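Side-chain contacts in GH18 chiitnase (Pseudoalteromonas aurantia, PDB 6K7Z), which is a family 18 glycoside hydrolase that breaks down chitin, probably cutting within the polysaccharide chain as an endochitinase: residues A[26-31]-A[60-65]; A[103-108]-A[148-153]; A[235-240]-A[268-273]. One frame throughout, in Å; residues are numbered along the deposited sequence.

Contact 1: A[26-31]-A[60-65]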
loop_
_atom_site.group_PDB
_atom_site.type_symbol
_atom_site.label_atom_id
_atom_site.label_comp_id
_atom_site.label_asym_id
_atom_site.label_seq_id
_atom_site.Cartn_x
_atom_site.Cartn_y
_atom_site.Cartn_z
ATOM N N VAL A 26 5.263 0.269 8.366
ATOM C CA VAL A 26 4.292 1.338 8.539
ATOM C C VAL A 26 4.367 2.227 7.310
ATOM O O VAL A 26 5.445 2.735 6.973
ATOM C CB VAL A 26 4.545 2.140 9.821
ATOM C CG1 VAL A 26 3.676 3.382 9.832
ATOM C CG2 VAL A 26 4.277 1.261 11.040
ATOM N N ASN A 27 3.228 2.409 6.638
ATOM C CA ASN A 27 3.115 3.292 5.485
ATOM C C ASN A 27 2.571 4.634 5.953
ATOM O O ASN A 27 1.425 4.714 6.395
ATOM C CB ASN A 27 2.179 2.724 4.417
ATOM C CG ASN A 27 2.629 1.381 3.882
ATOM O OD1 ASN A 27 3.817 1.089 3.831
ATOM N ND2 ASN A 27 1.668 0.570 3.435
ATOM N N LEU A 28 3.375 5.692 5.834
ATOM C CA LEU A 28 2.885 7.022 6.168
ATOM C C LEU A 28 2.055 7.549 5.004
ATOM O O LEU A 28 2.533 7.609 3.868
ATOM C CB LEU A 28 4.046 7.962 6.495
ATOM C CG LEU A 28 5.049 7.399 7.491
ATOM C CD1 LEU A 28 6.245 8.331 7.630
ATOM C CD2 LEU A 28 4.373 7.174 8.857
ATOM N N ALA A 29 0.814 7.931 5.283
ATOM C CA ALA A 29 -0.117 8.391 4.253
ATOM C C ALA A 29 -0.531 9.856 4.476
ATOM O O ALA A 29 -1.047 10.167 5.542
ATOM C CB ALA A 29 -1.356 7.492 4.262
ATOM N N PHE A 30 -0.375 10.758 3.504
ATOM C CA PHE A 30 0.092 10.508 2.146
ATOM C C PHE A 30 1.023 11.615 1.668
ATOM O O PHE A 30 1.055 12.727 2.205
ATOM C CB PHE A 30 -1.067 10.448 1.141
ATOM C CG PHE A 30 -1.954 9.251 1.276
ATOM C CD1 PHE A 30 -1.545 8.018 0.808
ATOM C CD2 PHE A 30 -3.220 9.373 1.828
ATOM C CE1 PHE A 30 -2.383 6.901 0.920
ATOM C CE2 PHE A 30 -4.054 8.272 1.947
ATOM C CZ PHE A 30 -3.637 7.038 1.486
ATOM N N LEU A 31 1.736 11.307 0.603
ATOM C CA LEU A 31 2.387 12.297 -0.240
ATOM C C LEU A 31 1.670 12.251 -1.580
ATOM O O LEU A 31 1.409 11.159 -2.096
ATOM C CB LEU A 31 3.872 11.970 -0.389
ATOM C CG LEU A 31 4.778 12.924 -1.164
ATOM C CD1 LEU A 31 4.931 14.238 -0.421
ATOM C CD2 LEU A 31 6.128 12.257 -1.387
ATOM N N GLU A 60 10.723 11.715 15.108
ATOM C CA GLU A 60 11.265 10.877 16.177
ATOM C C GLU A 60 10.647 9.484 16.143
ATOM O O GLU A 60 11.352 8.482 16.303
ATOM C CB GLU A 60 11.041 11.539 17.542
ATOM C CG GLU A 60 11.490 10.707 18.748
ATOM C CD GLU A 60 12.987 10.408 18.779
ATOM O OE1 GLU A 60 13.753 11.000 17.990
ATOM O OE2 GLU A 60 13.409 9.561 19.599
ATOM N N ALA A 61 9.339 9.401 15.904
ATOM C CA ALA A 61 8.689 8.095 15.870
ATOM C C ALA A 61 9.300 7.200 14.800
ATOM O O ALA A 61 9.480 5.995 15.017
ATOM C CB ALA A 61 7.189 8.265 15.635
ATOM N N ILE A 62 9.627 7.777 13.640
ATOM C CA ILE A 62 10.246 7.007 12.565
ATOM C C ILE A 62 11.582 6.432 13.019
ATOM O O ILE A 62 11.900 5.264 12.750
ATOM C CB ILE A 62 10.411 7.887 11.311
ATOM C CG1 ILE A 62 9.042 8.339 10.778
ATOM C CG2 ILE A 62 11.242 7.155 10.253
ATOM C CD1 ILE A 62 9.107 9.457 9.756
ATOM N N LYS A 63 12.395 7.245 13.700
ATOM C CA LYS A 63 13.683 6.757 14.185
ATOM C C LYS A 63 13.497 5.625 15.183
ATOM O O LYS A 63 14.216 4.621 15.134
ATOM C CB LYS A 63 14.479 7.896 14.822
ATOM C CG LYS A 63 14.987 8.943 13.847
ATOM C CD LYS A 63 15.690 10.073 14.600
ATOM C CE LYS A 63 15.984 11.263 13.690
ATOM N NZ LYS A 63 16.459 12.454 14.467
ATOM N N VAL A 64 12.528 5.763 16.090
ATOM C CA VAL A 64 12.289 4.735 17.094
ATOM C C VAL A 64 11.795 3.451 16.441
ATOM O O VAL A 64 12.238 2.349 16.791
ATOM C CB VAL A 64 11.298 5.251 18.149
ATOM C CG1 VAL A 64 10.887 4.127 19.083
ATOM C CG2 VAL A 64 11.919 6.415 18.933
ATOM N N MET A 65 10.863 3.572 15.489
ATOM C CA MET A 65 10.396 2.400 14.754
ATOM C C MET A 65 11.549 1.704 14.043
ATOM O O MET A 65 11.695 0.478 14.115
ATOM C CB MET A 65 9.314 2.807 13.751
ATOM C CG MET A 65 7.950 3.090 14.382
ATOM S SD MET A 65 6.638 3.288 13.135
ATOM C CE MET A 65 6.954 4.972 12.596
#
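Val26 and Leu28 of strand 25-33 meet Met65 and Ile62 of helix 56-67, and none of the four carries a flat group; the ring here is that of Phe30, farther along the strand. One face of it is covered by its own neighbour, Ala29 CB, which stands 3.3 Å above the plane and over its centre. The cis peptide between these residues interrupts the usual alternation of a strand and brings both side chains to the same side of it, where Phe30 touches Asp115 of strand 111-115.

Val26 and Leu28 point the other way, at the helix. The CG2 branch of Val26 lies 3.8 Å from Met65 SD, while the two side chains cross at about a right angle. Chi1 and a nearly straight chi2 (-170°) carry the sulfur to Val26; the bend at chi3 (-79°) then turns Met65 CE back to 4.4 Å from Ile62 CG1. One turn earlier, Ile62 leaves the backbone at a slant, but its extended end (chi2 166°) carries CD1 to Leu28 CD1 at 3.7 Å, methyl against methyl. Branched residues suit the strand, where they make a compact wall, and the longer, flexible methionine can fit itself to that wall from the helix.

Leu28 also packs on Val72 of the parallel neighbour strand 71-77, so the side chain that meets Ile62 is itself backed by the next strand. Every touching group is buried and apolar: cohesion comes from dispersion and the exclusion of water, and the contact depends on shape rather than on directed bonds.

Contact 2: A[103-108]-A[148-153]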
loop_
_atom_site.group_PDB
_atom_site.type_symbol
_atom_site.label_atom_id
_atom_site.label_comp_id
_atom_site.label_asym_id
_atom_site.label_seq_id
_atom_site.Cartn_x
_atom_site.Cartn_y
_atom_site.Cartn_z
ATOM N N PHE A 103 12.666 12.473 -1.621
ATOM C CA PHE A 103 11.893 12.557 -0.386
ATOM C C PHE A 103 12.238 11.410 0.549
ATOM O O PHE A 103 12.404 11.616 1.757
ATOM C CB PHE A 103 10.396 12.560 -0.674
ATOM C CG PHE A 103 9.560 12.774 0.557
ATOM C CD1 PHE A 103 9.158 11.695 1.342
ATOM C CD2 PHE A 103 9.179 14.050 0.934
ATOM C CE1 PHE A 103 8.397 11.894 2.501
ATOM C CE2 PHE A 103 8.416 14.254 2.074
ATOM C CZ PHE A 103 8.028 13.168 2.860
ATOM N N VAL A 104 12.365 10.200 0.007
ATOM C CA VAL A 104 12.725 9.043 0.828
ATOM C C VAL A 104 14.096 9.243 1.469
ATOM O O VAL A 104 14.286 8.997 2.667
ATOM C CB VAL A 104 12.680 7.758 -0.017
ATOM C CG1 VAL A 104 13.329 6.595 0.731
ATOM C CG2 VAL A 104 11.249 7.438 -0.374
ATOM N N LYS A 105 15.079 9.675 0.675
ATOM C CA LYS A 105 16.435 9.767 1.205
ATOM C C LYS A 105 16.583 10.941 2.161
ATOM O O LYS A 105 17.211 10.807 3.218
ATOM C CB LYS A 105 17.437 9.872 0.060
ATOM C CG LYS A 105 17.541 8.606 -0.772
ATOM C CD LYS A 105 18.633 8.732 -1.827
ATOM C CE LYS A 105 18.840 7.425 -2.575
ATOM N NZ LYS A 105 19.862 7.576 -3.657
ATOM N N ASN A 106 16.020 12.098 1.807
ATOM C CA ASN A 106 16.130 13.278 2.662
ATOM C C ASN A 106 15.414 13.103 3.990
ATOM O O ASN A 106 15.772 13.771 4.962
ATOM C CB ASN A 106 15.575 14.510 1.955
ATOM C CG ASN A 106 16.364 14.873 0.704
ATOM O OD1 ASN A 106 17.575 14.634 0.621
ATOM N ND2 ASN A 106 15.679 15.448 -0.278
ATOM N N ASN A 107 14.407 12.236 4.052
ATOM C CA ASN A 107 13.709 11.958 5.299
ATOM C C ASN A 107 14.066 10.597 5.880
ATOM O O ASN A 107 13.382 10.131 6.794
ATOM C CB ASN A 107 12.199 12.078 5.094
ATOM C CG ASN A 107 11.775 13.491 4.751
ATOM O OD1 ASN A 107 11.738 14.367 5.616
ATOM N ND2 ASN A 107 11.473 13.726 3.479
ATOM N N GLN A 108 15.118 9.957 5.367
ATOM C CA GLN A 108 15.657 8.712 5.918
ATOM C C GLN A 108 14.579 7.638 6.057
ATOM O O GLN A 108 14.483 6.953 7.074
ATOM C CB GLN A 108 16.358 8.961 7.258
ATOM C CG GLN A 108 17.642 9.779 7.131
ATOM C CD GLN A 108 17.378 11.263 6.987
ATOM O OE1 GLN A 108 16.417 11.794 7.548
ATOM N NE2 GLN A 108 18.237 11.948 6.236
ATOM N N PRO A 148 18.520 -4.571 -1.848
ATOM C CA PRO A 148 17.429 -4.766 -0.900
ATOM C C PRO A 148 17.341 -3.695 0.144
ATOM O O PRO A 148 16.611 -3.843 1.051
ATOM C CB PRO A 148 17.830 -6.063 -0.196
ATOM C CG PRO A 148 19.312 -5.923 -0.134
ATOM C CD PRO A 148 19.724 -5.302 -1.437
ATOM N N ASP A 149 18.074 -2.624 -0.010
ATOM C CA ASP A 149 18.080 -1.541 0.929
ATOM C C ASP A 149 16.780 -0.755 1.063
ATOM O O ASP A 149 16.554 -0.162 2.069
ATOM C CB ASP A 149 19.114 -0.548 0.482
ATOM C CG ASP A 149 20.563 -1.097 0.597
ATOM O OD1 ASP A 149 20.749 -2.159 1.211
ATOM O OD2 ASP A 149 21.476 -0.467 0.055
ATOM N N TYR A 150 15.989 -0.745 -0.003
ATOM C CA TYR A 150 14.757 0.028 -0.057
ATOM C C TYR A 150 13.597 -0.848 -0.503
ATOM O O TYR A 150 13.771 -1.838 -1.220
ATOM C CB TYR A 150 14.876 1.215 -1.014
ATOM C CG TYR A 150 15.825 2.269 -0.545
ATOM C CD1 TYR A 150 15.425 3.214 0.377
ATOM C CD2 TYR A 150 17.121 2.335 -1.033
ATOM C CE1 TYR A 150 16.278 4.194 0.805
ATOM C CE2 TYR A 150 17.993 3.314 -0.595
ATOM C CZ TYR A 150 17.561 4.239 0.324
ATOM O OH TYR A 150 18.406 5.226 0.772
ATOM N N ILE A 151 12.402 -0.435 -0.093
ATOM C CA ILE A 151 11.158 -1.134 -0.389
ATOM C C ILE A 151 10.364 -0.308 -1.386
ATOM O O ILE A 151 10.271 0.919 -1.255
ATOM C CB ILE A 151 10.335 -1.363 0.895
ATOM C CG1 ILE A 151 11.105 -2.242 1.877
ATOM C CG2 ILE A 151 8.971 -1.982 0.570
ATOM C CD1 ILE A 151 11.193 -3.683 1.449
ATOM N N ILE A 152 9.780 -0.983 -2.372
ATOM C CA ILE A 152 8.765 -0.400 -3.244
ATOM C C ILE A 152 7.575 -1.342 -3.193
ATOM O O ILE A 152 7.666 -2.487 -3.650
ATOM C CB ILE A 152 9.244 -0.214 -4.690
ATOM C CG1 ILE A 152 10.448 0.727 -4.741
ATOM C CG2 ILE A 152 8.116 0.358 -5.550
ATOM C CD1 ILE A 152 11.016 0.907 -6.149
ATOM N N SER A 153 6.477 -0.882 -2.611
ATOM C CA SER A 153 5.228 -1.623 -2.649
ATOM C C SER A 153 4.213 -0.846 -3.473
ATOM O O SER A 153 4.403 0.338 -3.774
ATOM C CB SER A 153 4.699 -1.879 -1.229
ATOM O OG SER A 153 4.462 -0.671 -0.531
#
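Tyr150 leans from the loop just before strand 151-154 onto the last turn of helix 93-106, touching Val104 and Lys105. From CB, aimed at the helix, chi1 of -68° sets CG opposite the carbonyl carbon and sends the ring across that turn, from Val104 toward Lys105. CD1 comes first, 4.0 Å from Val104 CG1, and CE1 next, nearer the same methyl at 3.8 Å. The tip, OH, lies 3.8 Å from Lys105 CG, beside an extended lysine chain that crosses the tyrosine at about a right angle. Tyrosine suits this boundary: its ring lies obliquely against a buried valine while its hydroxyl reaches an exposed lysine. With an alanine at Tyr150, Val104 CG1 would probably lose its aromatic neighbour and the lysine methylenes would be freer to move.

The helix closes immediately beyond. Asn107 ND2 donates to Phe103 O (2.9 Å, N-H...O angle 155°), sharing that carbonyl with Asn107 N, and sits above the centre of the Phe103 ring. Gln108, with positive phi, completes a Schellman motif, a general way of ending a helix. What marks the TIM barrel is helix 93-106 leading into strand 111-115 and packing beside the start of its parallel neighbour, strand 151-154.

Contact 3: A[235-240]-A[268-273]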
loop_
_atom_site.group_PDB
_atom_site.type_symbol
_atom_site.label_atom_id
_atom_site.label_comp_id
_atom_site.label_asym_id
_atom_site.label_seq_id
_atom_site.Cartn_x
_atom_site.Cartn_y
_atom_site.Cartn_z
ATOM N N MET A 235 -14.863 -6.894 8.327
ATOM C CA MET A 235 -15.141 -8.191 8.894
ATOM C C MET A 235 -14.552 -8.226 10.296
ATOM O O MET A 235 -13.457 -7.694 10.519
ATOM C CB MET A 235 -14.552 -9.333 8.053
ATOM C CG MET A 235 -15.218 -9.512 6.704
ATOM S SD MET A 235 -14.552 -10.936 5.859
ATOM C CE MET A 235 -12.876 -10.371 5.552
ATOM N N PRO A 236 -15.247 -8.834 11.255
ATOM C CA PRO A 236 -14.657 -9.012 12.588
ATOM C C PRO A 236 -13.370 -9.811 12.483
ATOM O O PRO A 236 -13.179 -10.613 11.564
ATOM C CB PRO A 236 -15.732 -9.795 13.362
ATOM C CG PRO A 236 -16.983 -9.626 12.576
ATOM C CD PRO A 236 -16.559 -9.492 11.137
ATOM N N VAL A 237 -12.489 -9.614 13.460
ATOM C CA VAL A 237 -11.173 -10.228 13.349
ATOM C C VAL A 237 -11.271 -11.752 13.399
ATOM O O VAL A 237 -10.471 -12.444 12.759
ATOM C CB VAL A 237 -10.213 -9.662 14.415
ATOM C CG1 VAL A 237 -10.498 -10.236 15.734
ATOM C CG2 VAL A 237 -8.790 -9.976 14.051
ATOM N N GLN A 238 -12.277 -12.308 14.094
ATOM C CA GLN A 238 -12.391 -13.765 14.126
ATOM C C GLN A 238 -12.756 -14.321 12.761
ATOM O O GLN A 238 -12.407 -15.460 12.438
ATOM C CB GLN A 238 -13.415 -14.226 15.167
ATOM C CG GLN A 238 -14.879 -13.883 14.883
ATOM C CD GLN A 238 -15.339 -12.636 15.610
ATOM O OE1 GLN A 238 -14.537 -11.759 15.928
ATOM N NE2 GLN A 238 -16.637 -12.566 15.905
ATOM N N THR A 239 -13.457 -13.533 11.954
ATOM C CA THR A 239 -13.776 -13.956 10.596
ATOM C C THR A 239 -12.549 -13.877 9.694
ATOM O O THR A 239 -12.301 -14.789 8.892
ATOM C CB THR A 239 -14.913 -13.097 10.058
ATOM O OG1 THR A 239 -15.923 -12.993 11.078
ATOM C CG2 THR A 239 -15.515 -13.724 8.807
ATOM N N ILE A 240 -11.758 -12.806 9.817
ATOM C CA ILE A 240 -10.508 -12.733 9.056
ATOM C C ILE A 240 -9.638 -13.940 9.370
ATOM O O ILE A 240 -9.107 -14.602 8.470
ATOM C CB ILE A 240 -9.754 -11.426 9.357
ATOM C CG1 ILE A 240 -10.553 -10.198 8.926
ATOM C CG2 ILE A 240 -8.366 -11.444 8.682
ATOM C CD1 ILE A 240 -9.992 -8.885 9.526
ATOM N N GLY A 268 -3.889 -1.507 20.150
ATOM C CA GLY A 268 -3.227 -2.484 19.316
ATOM C C GLY A 268 -3.810 -3.875 19.394
ATOM O O GLY A 268 -3.147 -4.835 18.990
ATOM N N ASP A 269 -5.031 -4.016 19.911
ATOM C CA ASP A 269 -5.601 -5.352 20.083
ATOM C C ASP A 269 -5.764 -6.077 18.752
ATOM O O ASP A 269 -5.550 -7.292 18.675
ATOM C CB ASP A 269 -6.949 -5.272 20.794
ATOM C CG ASP A 269 -6.821 -4.843 22.224
ATOM O OD1 ASP A 269 -5.716 -4.989 22.800
ATOM O OD2 ASP A 269 -7.829 -4.359 22.768
ATOM N N TRP A 270 -6.176 -5.360 17.705
ATOM C CA TRP A 270 -6.387 -5.996 16.401
ATOM C C TRP A 270 -5.086 -6.575 15.863
ATOM O O TRP A 270 -5.028 -7.751 15.471
ATOM C CB TRP A 270 -6.976 -4.974 15.419
ATOM C CG TRP A 270 -7.497 -5.491 14.082
ATOM C CD1 TRP A 270 -8.799 -5.731 13.760
ATOM C CD2 TRP A 270 -6.739 -5.746 12.886
ATOM N NE1 TRP A 270 -8.903 -6.140 12.454
ATOM C CE2 TRP A 270 -7.656 -6.158 11.893
ATOM C CE3 TRP A 270 -5.383 -5.673 12.560
ATOM C CZ2 TRP A 270 -7.259 -6.513 10.613
ATOM C CZ3 TRP A 270 -4.985 -6.023 11.286
ATOM C CH2 TRP A 270 -5.918 -6.433 10.323
ATOM N N ILE A 271 -4.016 -5.773 15.857
ATOM C CA ILE A 271 -2.768 -6.274 15.286
ATOM C C ILE A 271 -2.188 -7.375 16.156
ATOM O O ILE A 271 -1.595 -8.327 15.642
ATOM C CB ILE A 271 -1.760 -5.129 15.049
ATOM C CG1 ILE A 271 -0.554 -5.645 14.259
ATOM C CG2 ILE A 271 -1.282 -4.498 16.362
ATOM C CD1 ILE A 271 -0.917 -6.283 12.943
ATOM N N LYS A 272 -2.380 -7.306 17.476
ATOM C CA LYS A 272 -1.892 -8.391 18.323
ATOM C C LYS A 272 -2.581 -9.715 17.984
ATOM O O LYS A 272 -1.916 -10.748 17.845
ATOM C CB LYS A 272 -2.083 -8.033 19.791
ATOM C CG LYS A 272 -1.103 -6.973 20.309
ATOM C CD LYS A 272 -1.452 -6.629 21.770
ATOM C CE LYS A 272 -0.857 -5.316 22.179
ATOM N NZ LYS A 272 -1.191 -4.958 23.595
ATOM N N ALA A 273 -3.906 -9.698 17.821
ATOM C CA ALA A 273 -4.620 -10.936 17.509
ATOM C C ALA A 273 -4.279 -11.438 16.105
ATOM O O ALA A 273 -4.106 -12.646 15.892
ATOM C CB ALA A 273 -6.129 -10.725 17.659
HETATM O O HOH W 1 -11.788 -6.225 11.982
#
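Trp270, at the start of helix 269-277, lays its indole against Val237 and Ile240 at the start of helix 237-251. The close part is apolar. Val237 CG2 sits over one face of the indole, 4.1 Å above the plane and displaced toward the rim, and Ile240 CD1 approaches obliquely to 3.8 Å from CZ2. The tryptophan gets there because its CG lies opposite the backbone N (chi1 -170°), swinging the broad ring across the gap between the helices. It also touches Ile257 and Asn259 of strand 256-260, which brings it inward to the sheet, a span that suits so large a residue.

The indole edge is the polar, water-mediated part. There NE1 donates 2.9 Å to a water in the ring plane, and the same water lies 2.7 Å from Met235 O, so a buried N-H is satisfied through a bridge instead of directly. The fit is loose toward the surface: Ala273 CB comes no nearer than 4.5 Å, to Val237 CG2, and both residues are partly exposed. Packing of this kind, between helices that follow the adjacent parallel strands 219-224 and 256-260, belongs to the outer helical shell of a TIM barrel.

All three pack the helices of one barrel, contacts 1 and 2 against its strands and their loops, contact 3 against one another. Contact 1 is buried and joins a strand to a helix with aliphatic groups and a sulfur. Contact 2 is a boundary contact, where an aromatic ring spans from a buried valine to an exposed lysine. Contact 3, like contact 1, is largely buried, though farther from the chain's centre, and joins two helices with a water at its polar edge. Contacts 1 and 2 share the sheet and touch: Leu31 CD2 lies 4.0 Å from Phe103 CG, and their centres are about 12 Å apart. Contact 3 stands apart, about 22 Å from contact 1 between centres.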